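PDB 4ABY: DNA repair protein RECN from Deinococcus radiodurans, which probably takes part in recombinational repair of broken DNA as an SMC-like ATPase, represented in this construct by its ATP-binding head domain. Local coordinates for residues L48-Q53 against T377-R382; C63-E68 against Y366-Q371; G67-G72 against L350-L355; A362-K367 against V381-G386. All blocks are in the same frame, centred on the assembly; numbering follows the deposited sequence.

Interaction 1. Residues L48-Q53 against T377-R382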
loop_
_atom_site.group_PDB
_atom_site.type_symbol
_atom_site.label_atom_id
_atom_site.label_comp_id
_atom_site.label_asym_id
_atom_site.label_seq_id
_atom_site.Cartn_x
_atom_site.Cartn_y
_atom_site.Cartn_z
ATOM N N LEU A 48 15.504 -16.155 6.932
ATOM C CA LEU A 48 14.902 -15.658 5.700
ATOM C C LEU A 48 15.978 -15.093 4.773
ATOM O O LEU A 48 16.611 -14.081 5.083
ATOM C CB LEU A 48 13.838 -14.598 6.004
ATOM C CG LEU A 48 12.922 -14.139 4.865
ATOM C CD1 LEU A 48 11.694 -13.465 5.431
ATOM C CD2 LEU A 48 13.637 -13.214 3.895
ATOM N N ALA A 49 16.184 -15.759 3.641
ATOM C CA ALA A 49 17.144 -15.311 2.635
ATOM C C ALA A 49 18.561 -15.168 3.179
ATOM O O ALA A 49 19.224 -16.162 3.472
ATOM C CB ALA A 49 16.688 -14.013 2.011
ATOM N N THR A 50 19.023 -13.928 3.300
ATOM C CA THR A 50 20.377 -13.651 3.774
ATOM C C THR A 50 20.384 -13.317 5.261
ATOM O O THR A 50 21.348 -12.755 5.780
ATOM C CB THR A 50 21.001 -12.465 3.022
ATOM O OG1 THR A 50 20.257 -11.274 3.307
ATOM C CG2 THR A 50 20.989 -12.718 1.530
ATOM N N ILE A 51 19.300 -13.668 5.942
ATOM C CA ILE A 51 19.122 -13.303 7.336
ATOM C C ILE A 51 19.020 -14.534 8.218
ATOM O O ILE A 51 18.047 -15.281 8.146
ATOM C CB ILE A 51 17.850 -12.472 7.521
ATOM C CG1 ILE A 51 17.934 -11.190 6.693
ATOM C CG2 ILE A 51 17.630 -12.149 8.980
ATOM C CD1 ILE A 51 16.635 -10.423 6.641
ATOM N N THR A 52 20.035 -14.743 9.047
ATOM C CA THR A 52 20.018 -15.831 10.011
ATOM C C THR A 52 19.074 -15.461 11.145
ATOM O O THR A 52 18.069 -16.132 11.374
ATOM C CB THR A 52 21.423 -16.092 10.572
ATOM O OG1 THR A 52 21.942 -14.880 11.137
ATOM C CG2 THR A 52 22.352 -16.565 9.464
ATOM N N GLN A 53 19.403 -14.375 11.838
ATOM C CA GLN A 53 18.612 -13.890 12.957
ATOM C C GLN A 53 18.618 -12.368 12.930
ATOM O O GLN A 53 19.679 -11.745 12.926
ATOM C CB GLN A 53 19.200 -14.390 14.279
ATOM C CG GLN A 53 18.336 -14.117 15.502
ATOM C CD GLN A 53 17.323 -15.220 15.759
ATOM O OE1 GLN A 53 17.631 -16.407 15.617
ATOM N NE2 GLN A 53 16.108 -14.834 16.145
ATOM N N THR A 377 28.192 -14.643 4.454
ATOM C CA THR A 377 27.911 -13.219 4.599
ATOM C C THR A 377 26.410 -12.982 4.756
ATOM O O THR A 377 25.634 -13.154 3.810
ATOM C CB THR A 377 28.446 -12.407 3.417
ATOM O OG1 THR A 377 27.759 -12.797 2.225
ATOM C CG2 THR A 377 29.938 -12.653 3.233
ATOM N N VAL A 378 26.012 -12.590 5.962
ATOM C CA VAL A 378 24.605 -12.384 6.286
ATOM C C VAL A 378 24.266 -10.903 6.434
ATOM O O VAL A 378 25.154 -10.052 6.404
ATOM C CB VAL A 378 24.219 -13.138 7.565
ATOM C CG1 VAL A 378 24.443 -14.626 7.376
ATOM C CG2 VAL A 378 25.027 -12.628 8.745
ATOM N N SER A 379 22.979 -10.608 6.590
ATOM C CA SER A 379 22.509 -9.228 6.670
ATOM C C SER A 379 22.340 -8.750 8.102
ATOM O O SER A 379 21.952 -9.509 8.991
ATOM C CB SER A 379 21.200 -9.044 5.897
ATOM O OG SER A 379 21.434 -8.992 4.498
ATOM N N HIS A 380 22.621 -7.469 8.304
ATOM C CA HIS A 380 22.624 -6.867 9.623
ATOM C C HIS A 380 22.102 -5.441 9.476
ATOM O O HIS A 380 22.438 -4.755 8.519
ATOM C CB HIS A 380 24.051 -6.932 10.190
ATOM C CG HIS A 380 24.395 -5.833 11.147
ATOM N ND1 HIS A 380 23.878 -5.763 12.422
ATOM C CD2 HIS A 380 25.242 -4.781 11.025
ATOM C CE1 HIS A 380 24.369 -4.700 13.037
ATOM N NE2 HIS A 380 25.200 -4.088 12.212
ATOM N N VAL A 381 21.246 -5.011 10.394
ATOM C CA VAL A 381 20.622 -3.694 10.300
ATOM C C VAL A 381 20.945 -2.880 11.537
ATOM O O VAL A 381 21.124 -3.438 12.618
ATOM C CB VAL A 381 19.093 -3.806 10.195
ATOM C CG1 VAL A 381 18.460 -2.433 10.200
ATOM C CG2 VAL A 381 18.697 -4.576 8.949
ATOM N N ARG A 382 21.014 -1.562 11.386
ATOM C CA ARG A 382 21.266 -0.688 12.530
ATOM C C ARG A 382 20.899 0.763 12.242
ATOM O O ARG A 382 21.130 1.264 11.143
ATOM C CB ARG A 382 22.734 -0.777 12.955
ATOM C CG ARG A 382 23.688 -0.279 11.896
ATOM C CD ARG A 382 25.135 -0.569 12.240
ATOM N NE ARG A 382 26.011 0.137 11.314
ATOM C CZ ARG A 382 26.457 1.372 11.516
ATOM N NH1 ARG A 382 26.117 2.018 12.622
ATOM N NH2 ARG A 382 27.243 1.955 10.621
#
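T50 and S379 meet hydroxyl to hydroxyl, OG1 to OG at 2.8 Å, in a hydrogen bond for which either side could supply the proton. T50 OG1 stands between its own backbone N and carbonyl carbon (chi1 64°), and S379 OG lies beside its own N (chi1 -77°), which brings the two oxygens within bonding distance. Beside this bond runs a second one from the main chain: S379 N donates to T50 O over 2.8 Å, with 148° at the hydrogen. The same carbonyl oxygen also touches V378 CB at 3.4 Å. T52 and V378 cross at about a right angle, methyl against methyl, T52 CG2 resting 3.5 Å from V378 CG1. The hydroxyl of T52 is engaged elsewhere, with E373. I51 CG1 packs more loosely on S379 CB, at 4.0 Å, while its side chain also reaches I75 of helix 69-83.

L48-I51 form a type II' turn joining strands 42-48 and 51-57 of the antiparallel sheet. The contact therefore sets this turn against strand 376-383, an outermost strand of the mixed nucleotide-binding sheet, and links the antiparallel sheet to the mixed one. S379 also touches A71 of the predicted ATP loop. With both a hydroxyl and a carbonyl of T50 used on one serine, the sheets are joined by directional polar bonds flanked by small aliphatic patches, which is likely to fix the relative position of turn and strand more closely than apolar packing alone.

Interaction 2. Residues C63-E68 against Y366-Q371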
loop_
_atom_site.group_PDB
_atom_site.type_symbol
_atom_site.label_atom_id
_atom_site.label_comp_id
_atom_site.label_asym_id
_atom_site.label_seq_id
_atom_site.Cartn_x
_atom_site.Cartn_y
_atom_site.Cartn_z
ATOM N N CYS A 63 10.502 5.662 7.812
ATOM C CA CYS A 63 11.677 4.833 8.031
ATOM C C CYS A 63 12.326 4.481 6.707
ATOM O O CYS A 63 11.700 3.867 5.851
ATOM C CB CYS A 63 11.290 3.557 8.767
ATOM S SG CYS A 63 10.478 3.859 10.332
ATOM N N ALA A 64 13.583 4.873 6.538
ATOM C CA ALA A 64 14.291 4.598 5.297
ATOM C C ALA A 64 15.295 3.477 5.491
ATOM O O ALA A 64 16.028 3.450 6.478
ATOM C CB ALA A 64 14.984 5.845 4.790
ATOM N N PHE A 65 15.320 2.548 4.547
ATOM C CA PHE A 65 16.287 1.465 4.575
ATOM C C PHE A 65 17.230 1.582 3.384
ATOM O O PHE A 65 16.798 1.598 2.230
ATOM C CB PHE A 65 15.567 0.122 4.603
ATOM C CG PHE A 65 14.801 -0.114 5.869
ATOM C CD1 PHE A 65 13.631 0.581 6.122
ATOM C CD2 PHE A 65 15.259 -1.011 6.822
ATOM C CE1 PHE A 65 12.923 0.376 7.295
ATOM C CE2 PHE A 65 14.554 -1.219 7.996
ATOM C CZ PHE A 65 13.386 -0.526 8.229
ATOM N N THR A 66 18.508 1.676 3.663
ATOM C CA THR A 66 19.508 1.865 2.663
ATOM C C THR A 66 20.625 0.894 2.879
ATOM O O THR A 66 20.550 0.080 3.731
ATOM C CB THR A 66 20.006 3.253 2.708
ATOM O OG1 THR A 66 20.741 3.440 3.884
ATOM C CG2 THR A 66 18.898 4.123 2.799
ATOM N N GLY A 67 21.646 0.959 2.065
ATOM C CA GLY A 67 22.716 0.011 2.159
ATOM C C GLY A 67 22.554 -1.081 1.163
ATOM O O GLY A 67 22.729 -0.899 0.018
ATOM N N GLU A 68 22.270 -2.266 1.693
ATOM C CA GLU A 68 22.012 -3.425 0.872
ATOM C C GLU A 68 20.518 -3.381 0.667
ATOM O O GLU A 68 19.738 -3.836 1.504
ATOM C CB GLU A 68 22.415 -4.707 1.599
ATOM C CG GLU A 68 23.415 -5.562 0.840
ATOM C CD GLU A 68 24.795 -4.937 0.786
ATOM O OE1 GLU A 68 25.279 -4.470 1.839
ATOM O OE2 GLU A 68 25.396 -4.910 -0.308
ATOM N N TYR A 366 17.746 3.689 8.594
ATOM C CA TYR A 366 18.311 2.385 8.886
ATOM C C TYR A 366 19.300 2.011 7.798
ATOM O O TYR A 366 19.062 2.282 6.626
ATOM C CB TYR A 366 17.203 1.334 8.985
ATOM C CG TYR A 366 16.268 1.564 10.145
ATOM C CD1 TYR A 366 16.546 1.041 11.399
ATOM C CD2 TYR A 366 15.116 2.317 9.993
ATOM C CE1 TYR A 366 15.699 1.258 12.466
ATOM C CE2 TYR A 366 14.262 2.540 11.056
ATOM C CZ TYR A 366 14.561 2.009 12.290
ATOM O OH TYR A 366 13.711 2.228 13.352
ATOM N N LYS A 367 20.418 1.406 8.180
ATOM C CA LYS A 367 21.363 0.918 7.188
ATOM C C LYS A 367 21.422 -0.599 7.224
ATOM O O LYS A 367 21.629 -1.200 8.275
ATOM C CB LYS A 367 22.761 1.508 7.392
ATOM C CG LYS A 367 23.698 1.208 6.232
ATOM C CD LYS A 367 25.105 1.729 6.464
ATOM C CE LYS A 367 25.981 1.486 5.239
ATOM N NZ LYS A 367 27.383 1.941 5.443
ATOM N N VAL A 368 21.216 -1.214 6.068
ATOM C CA VAL A 368 21.330 -2.654 5.960
ATOM C C VAL A 368 22.762 -2.988 5.565
ATOM O O VAL A 368 23.263 -2.533 4.536
ATOM C CB VAL A 368 20.329 -3.234 4.946
ATOM C CG1 VAL A 368 20.457 -4.740 4.889
ATOM C CG2 VAL A 368 18.913 -2.837 5.321
ATOM N N GLU A 369 23.418 -3.774 6.408
ATOM C CA GLU A 369 24.833 -4.077 6.244
ATOM C C GLU A 369 25.107 -5.562 6.120
ATOM O O GLU A 369 24.202 -6.385 6.203
ATOM C CB GLU A 369 25.638 -3.514 7.410
ATOM C CG GLU A 369 25.934 -2.043 7.287
ATOM C CD GLU A 369 26.525 -1.476 8.554
ATOM O OE1 GLU A 369 26.236 -2.033 9.636
ATOM O OE2 GLU A 369 27.270 -0.475 8.467
ATOM N N LYS A 370 26.378 -5.891 5.941
ATOM C CA LYS A 370 26.787 -7.252 5.657
ATOM C C LYS A 370 27.848 -7.698 6.654
ATOM O O LYS A 370 28.796 -6.969 6.934
ATOM C CB LYS A 370 27.334 -7.318 4.233
ATOM C CG LYS A 370 27.316 -8.693 3.605
ATOM C CD LYS A 370 27.042 -8.587 2.108
ATOM C CE LYS A 370 27.922 -7.537 1.443
ATOM N NZ LYS A 370 27.584 -7.369 0.001
ATOM N N GLN A 371 27.681 -8.894 7.202
ATOM C CA GLN A 371 28.663 -9.435 8.127
ATOM C C GLN A 371 28.847 -10.924 7.916
ATOM O O GLN A 371 27.910 -11.627 7.556
ATOM C CB GLN A 371 28.244 -9.166 9.568
ATOM C CG GLN A 371 28.401 -7.718 9.981
ATOM C CD GLN A 371 28.844 -7.582 11.420
ATOM O OE1 GLN A 371 28.041 -7.725 12.342
ATOM N NE2 GLN A 371 30.130 -7.313 11.622
#
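F65 and Y366, side by side on neighbouring parallel strands, form an offset stack with ring centroids 4.8 Å apart and planes inclined by only 13°. In both, CG is anti to the carbonyl carbon (chi1 -67° and -65°), which starts the two rings off in the same direction. Y366 CB lies over the face of the phenylalanine, 4.0 Å from the F65 centroid, in a CH-pi contact, while A64 O lies in plane at the edge of the tyrosine ring. C63 SG also meets that ring edge-on. An alanine in place of F65 would probably leave the Y366 ring without its stacking partner and open a gap toward L350 and V352.

The two strands belong to the mixed sheet of the P-loop NTPase core: strand 62-67 runs into the predicted Walker A loop, which begins at G67, with V368 alongside. Y366 N donates to A64 O at 2.7 Å, V368 N to T66 O at 2.8 Å, and E68 N to V368 O at 3.0 Å. T66 turns its hydroxyl mainly to H365. Beyond the last backbone bond, E68 and K370 cross at about a right angle, and OE2 of E68 forms a weak salt bridge with NZ of K370 at 3.3 Å.

Interaction 3. Residues G67-G72 against L350-L355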
loop_
_atom_site.group_PDB
_atom_site.type_symbol
_atom_site.label_atom_id
_atom_site.label_comp_id
_atom_site.label_asym_id
_atom_site.label_seq_id
_atom_site.Cartn_x
_atom_site.Cartn_y
_atom_site.Cartn_z
ATOM N N GLY A 67 21.646 0.959 2.065
ATOM C CA GLY A 67 22.716 0.011 2.159
ATOM C C GLY A 67 22.554 -1.081 1.163
ATOM O O GLY A 67 22.729 -0.899 0.018
ATOM N N GLU A 68 22.270 -2.266 1.693
ATOM C CA GLU A 68 22.012 -3.425 0.872
ATOM C C GLU A 68 20.518 -3.381 0.667
ATOM O O GLU A 68 19.738 -3.836 1.504
ATOM C CB GLU A 68 22.415 -4.707 1.599
ATOM C CG GLU A 68 23.415 -5.562 0.840
ATOM C CD GLU A 68 24.795 -4.937 0.786
ATOM O OE1 GLU A 68 25.279 -4.470 1.839
ATOM O OE2 GLU A 68 25.396 -4.910 -0.308
ATOM N N THR A 69 20.134 -2.814 -0.464
ATOM C CA THR A 69 18.727 -2.631 -0.816
ATOM C C THR A 69 17.905 -3.898 -1.049
ATOM O O THR A 69 16.758 -3.985 -0.611
ATOM C CB THR A 69 18.579 -1.721 -2.055
ATOM O OG1 THR A 69 19.684 -1.935 -2.943
ATOM C CG2 THR A 69 18.541 -0.259 -1.642
ATOM N N GLY A 70 18.504 -4.883 -1.711
ATOM C CA GLY A 70 17.833 -6.148 -1.936
ATOM C C GLY A 70 17.544 -6.808 -0.602
ATOM O O GLY A 70 16.471 -7.376 -0.395
ATOM N N ALA A 71 18.509 -6.724 0.308
ATOM C CA ALA A 71 18.355 -7.265 1.652
ATOM C C ALA A 71 17.233 -6.533 2.381
ATOM O O ALA A 71 16.444 -7.140 3.103
ATOM C CB ALA A 71 19.658 -7.149 2.425
ATOM N N GLY A 72 17.174 -5.220 2.180
ATOM C CA GLY A 72 16.155 -4.391 2.794
ATOM C C GLY A 72 14.771 -4.790 2.326
ATOM O O GLY A 72 13.818 -4.806 3.105
ATOM N N LEU A 350 7.323 2.739 5.333
ATOM C CA LEU A 350 8.551 1.971 5.241
ATOM C C LEU A 350 8.980 1.838 3.788
ATOM O O LEU A 350 8.306 1.188 2.990
ATOM C CB LEU A 350 8.336 0.590 5.854
ATOM C CG LEU A 350 7.858 0.574 7.309
ATOM C CD1 LEU A 350 7.141 -0.722 7.639
ATOM C CD2 LEU A 350 9.020 0.798 8.258
ATOM N N VAL A 351 10.098 2.461 3.438
ATOM C CA VAL A 351 10.615 2.363 2.083
ATOM C C VAL A 351 12.085 1.960 2.075
ATOM O O VAL A 351 12.846 2.307 2.975
ATOM C CB VAL A 351 10.453 3.686 1.305
ATOM C CG1 VAL A 351 9.148 4.366 1.677
ATOM C CG2 VAL A 351 11.623 4.604 1.575
ATOM N N VAL A 352 12.467 1.203 1.054
ATOM C CA VAL A 352 13.864 0.893 0.800
ATOM C C VAL A 352 14.295 1.754 -0.382
ATOM O O VAL A 352 13.624 1.772 -1.416
ATOM C CB VAL A 352 14.052 -0.593 0.452
ATOM C CG1 VAL A 352 15.509 -0.901 0.191
ATOM C CG2 VAL A 352 13.523 -1.464 1.571
ATOM N N THR A 353 15.402 2.473 -0.235
ATOM C CA THR A 353 15.785 3.449 -1.247
ATOM C C THR A 353 17.288 3.491 -1.500
ATOM O O THR A 353 18.084 3.136 -0.627
ATOM C CB THR A 353 15.296 4.859 -0.856
ATOM O OG1 THR A 353 15.609 5.789 -1.898
ATOM C CG2 THR A 353 15.952 5.311 0.433
ATOM N N HIS A 354 17.665 3.921 -2.704
ATOM C CA HIS A 354 19.073 4.110 -3.056
ATOM C C HIS A 354 19.372 5.573 -3.359
ATOM O O HIS A 354 20.496 5.931 -3.694
ATOM C CB HIS A 354 19.472 3.226 -4.241
ATOM C CG HIS A 354 18.608 3.409 -5.450
ATOM N ND1 HIS A 354 17.428 2.720 -5.633
ATOM C CD2 HIS A 354 18.760 4.194 -6.544
ATOM C CE1 HIS A 354 16.886 3.077 -6.784
ATOM N NE2 HIS A 354 17.673 3.972 -7.356
ATOM N N LEU A 355 18.351 6.412 -3.223
ATOM C CA LEU A 355 18.464 7.840 -3.501
ATOM C C LEU A 355 18.610 8.645 -2.218
ATOM O O LEU A 355 17.772 8.560 -1.327
ATOM C CB LEU A 355 17.232 8.328 -4.266
ATOM C CG LEU A 355 17.002 7.745 -5.661
ATOM C CD1 LEU A 355 15.664 8.204 -6.223
ATOM C CD2 LEU A 355 18.142 8.135 -6.580
#
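V352 pushes its two methyls against the first turn of helix 69-83, where the P-loop (Walker A) of this ABC-type ATPase head passes into the helix. No hydrogen bond crosses between 67-72 and 350-355; the contact is one of shape. V352 CG1, anti to its backbone N (chi1 180°), lies 3.4 Å from T69 O and 3.6 Å from T69 CG2. Its other branch, CG2, reaches the main chain of G72, 3.6 Å from the carbonyl carbon. A CB on G72 would crowd V352 CG1, so the glycine permits the close approach of the valine. An alanine in place of V352 would probably open a gap between strand and helix, with T69 CG2 and the G72 main chain losing the valine methyls.

Toward the solvent the fit slackens. T69 CG2 still touches T353 O at 3.6 Å, but it is 4.4 Å from H354 CB, and the imidazole of H354 leads away from the P-loop into an exposed position. H354 follows strand 348-352 much as the switch (H-loop) histidine does in ABC ATPases, and probably corresponds to it. T353 is buried, its CB pointing away from the helix; its hydroxyl and H354 N both bond to D325 OD2, tying the end of the strand to that residue. T353 OG1 also accepts from L355 N at 3.1 Å, closing an ST turn with 163° at the hydrogen.

Interaction 4. Residues A362-K367 against V381-G386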
loop_
_atom_site.group_PDB
_atom_site.type_symbol
_atom_site.label_atom_id
_atom_site.label_comp_id
_atom_site.label_asym_id
_atom_site.label_seq_id
_atom_site.Cartn_x
_atom_site.Cartn_y
_atom_site.Cartn_z
ATOM N N ALA A 362 13.894 10.880 6.042
ATOM C CA ALA A 362 13.393 9.869 6.963
ATOM C C ALA A 362 13.425 10.356 8.408
ATOM O O ALA A 362 14.296 11.138 8.784
ATOM C CB ALA A 362 14.195 8.587 6.819
ATOM N N HIS A 363 12.470 9.897 9.212
ATOM C CA HIS A 363 12.506 10.153 10.646
ATOM C C HIS A 363 13.507 9.209 11.277
ATOM O O HIS A 363 14.037 9.469 12.358
ATOM C CB HIS A 363 11.139 9.927 11.277
ATOM C CG HIS A 363 10.097 10.890 10.812
ATOM N ND1 HIS A 363 9.425 10.736 9.620
ATOM C CD2 HIS A 363 9.608 12.016 11.380
ATOM C CE1 HIS A 363 8.567 11.729 9.471
ATOM N NE2 HIS A 363 8.657 12.518 10.526
ATOM N N HIS A 364 13.757 8.102 10.590
ATOM C CA HIS A 364 14.707 7.117 11.055
ATOM C C HIS A 364 15.413 6.536 9.850
ATOM O O HIS A 364 14.773 6.073 8.911
ATOM C CB HIS A 364 13.993 6.028 11.850
ATOM C CG HIS A 364 13.214 6.553 13.015
ATOM N ND1 HIS A 364 13.763 6.705 14.270
ATOM C CD2 HIS A 364 11.932 6.981 13.110
ATOM C CE1 HIS A 364 12.850 7.196 15.090
ATOM N NE2 HIS A 364 11.731 7.371 14.411
ATOM N N HIS A 365 16.737 6.587 9.871
ATOM C CA HIS A 365 17.529 6.092 8.759
ATOM C C HIS A 365 18.208 4.791 9.170
ATOM O O HIS A 365 19.112 4.781 10.005
ATOM C CB HIS A 365 18.563 7.137 8.340
ATOM C CG HIS A 365 19.305 6.794 7.085
ATOM N ND1 HIS A 365 19.688 7.745 6.165
ATOM C CD2 HIS A 365 19.735 5.605 6.601
ATOM C CE1 HIS A 365 20.323 7.155 5.168
ATOM N NE2 HIS A 365 20.365 5.858 5.408
ATOM N N TYR A 366 17.746 3.689 8.594
ATOM C CA TYR A 366 18.311 2.385 8.886
ATOM C C TYR A 366 19.300 2.011 7.798
ATOM O O TYR A 366 19.062 2.282 6.626
ATOM C CB TYR A 366 17.203 1.334 8.985
ATOM C CG TYR A 366 16.268 1.564 10.145
ATOM C CD1 TYR A 366 16.546 1.041 11.399
ATOM C CD2 TYR A 366 15.116 2.317 9.993
ATOM C CE1 TYR A 366 15.699 1.258 12.466
ATOM C CE2 TYR A 366 14.262 2.540 11.056
ATOM C CZ TYR A 366 14.561 2.009 12.290
ATOM O OH TYR A 366 13.711 2.228 13.352
ATOM N N LYS A 367 20.418 1.406 8.180
ATOM C CA LYS A 367 21.363 0.918 7.188
ATOM C C LYS A 367 21.422 -0.599 7.224
ATOM O O LYS A 367 21.629 -1.200 8.275
ATOM C CB LYS A 367 22.761 1.508 7.392
ATOM C CG LYS A 367 23.698 1.208 6.232
ATOM C CD LYS A 367 25.105 1.729 6.464
ATOM C CE LYS A 367 25.981 1.486 5.239
ATOM N NZ LYS A 367 27.383 1.941 5.443
ATOM N N VAL A 381 21.246 -5.011 10.394
ATOM C CA VAL A 381 20.622 -3.694 10.300
ATOM C C VAL A 381 20.945 -2.880 11.537
ATOM O O VAL A 381 21.124 -3.438 12.618
ATOM C CB VAL A 381 19.093 -3.806 10.195
ATOM C CG1 VAL A 381 18.460 -2.433 10.200
ATOM C CG2 VAL A 381 18.697 -4.576 8.949
ATOM N N ARG A 382 21.014 -1.562 11.386
ATOM C CA ARG A 382 21.266 -0.688 12.530
ATOM C C ARG A 382 20.899 0.763 12.242
ATOM O O ARG A 382 21.130 1.264 11.143
ATOM C CB ARG A 382 22.734 -0.777 12.955
ATOM C CG ARG A 382 23.688 -0.279 11.896
ATOM C CD ARG A 382 25.135 -0.569 12.240
ATOM N NE ARG A 382 26.011 0.137 11.314
ATOM C CZ ARG A 382 26.457 1.372 11.516
ATOM N NH1 ARG A 382 26.117 2.018 12.622
ATOM N NH2 ARG A 382 27.243 1.955 10.621
ATOM N N LEU A 383 20.327 1.430 13.240
ATOM C CA LEU A 383 19.988 2.846 13.141
ATOM C C LEU A 383 21.220 3.719 12.923
ATOM O O LEU A 383 22.312 3.391 13.383
ATOM C CB LEU A 383 19.287 3.303 14.413
ATOM C CG LEU A 383 17.809 3.637 14.297
ATOM C CD1 LEU A 383 17.273 4.019 15.657
ATOM C CD2 LEU A 383 17.603 4.758 13.299
ATOM N N LEU A 384 21.033 4.836 12.227
ATOM C CA LEU A 384 22.101 5.813 12.040
ATOM C C LEU A 384 21.890 7.013 12.958
ATOM O O LEU A 384 20.808 7.592 13.005
ATOM C CB LEU A 384 22.187 6.255 10.580
ATOM C CG LEU A 384 22.523 5.137 9.591
ATOM C CD1 LEU A 384 22.860 5.723 8.237
ATOM C CD2 LEU A 384 23.671 4.283 10.113
ATOM N N THR A 385 22.920 7.337 13.691
ATOM C CA THR A 385 22.902 8.315 14.734
ATOM C C THR A 385 22.668 9.755 14.401
ATOM O O THR A 385 21.932 10.436 15.080
ATOM C CB THR A 385 24.211 8.255 15.335
ATOM O OG1 THR A 385 25.113 7.900 14.299
ATOM C CG2 THR A 385 24.231 7.168 16.327
ATOM N N GLY A 386 23.305 10.245 13.366
ATOM C CA GLY A 386 23.132 11.628 13.017
ATOM C C GLY A 386 24.276 12.042 12.162
ATOM O O GLY A 386 24.086 12.411 11.035
#
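H365 O accepts from L384 N at 2.9 Å, the shortest hydrogen bond across this pair of segments, in the beta hairpin of strands 364-373 and 376-383. Further along, K367 and R382 form a hydrogen-bonded antiparallel pair: K367 N donates to R382 O at 3.1 Å, and R382 N returns a bond to K367 O. Y366 and L383 between them make a non-hydrogen-bonded pair, which brings their side chains together on one face of the sheet. There L383 CD2 sits over the tyrosine, 4.2 Å from the Y366 centroid, on the side of the ring away from F65. V381 CG1 adds a looser touch at Y366 CD1.

The two methyls of L384 go to different partners. CD1 lies over a face of the H365 imidazole, 3.8 Å from its centroid and shifted toward the rim. CG of H365 is anti to the backbone N (chi1 -172°), and beyond it NE2 is hydrogen-bonded to T66 OG1, which probably fixes the turn of the ring under the methyl. The basic ends of K367 and R382 share the other face of the sheet at 5.2 Å, NZ to NH2, and their like charges are probably eased by the salt bridges of R382 to E388 and E369 and by the long, weak ion pairs of K367 with E392 and E369. L384 CD2 touches K367 CB and stands 4.0 Å above the plane of the R382 guanidinium, toward its rim.

How the interactions relate
Interactions 2, 3 and 4 follow the mixed sheet from strand 348-352 to the hairpin, and interaction 1 joins its last strand to the antiparallel sheet. Interactions 2 and 3, centres about 6 Å apart, share G67 and E68 of the predicted ATP loop; F65 N to V351 O, 2.9 Å, connects their strands. Interaction 1 reaches the same loop through S379 OG, 3.3 Å from A71 CB. Interactions 2 and 4 share Y366 and K367, and are bound together on the sheet face of T66 and K367 by T66 OG1 to H365 NE2, 2.9 Å, and E369 OE1 to R382 NE, 2.8 Å. Interactions 3 and 4 do not touch.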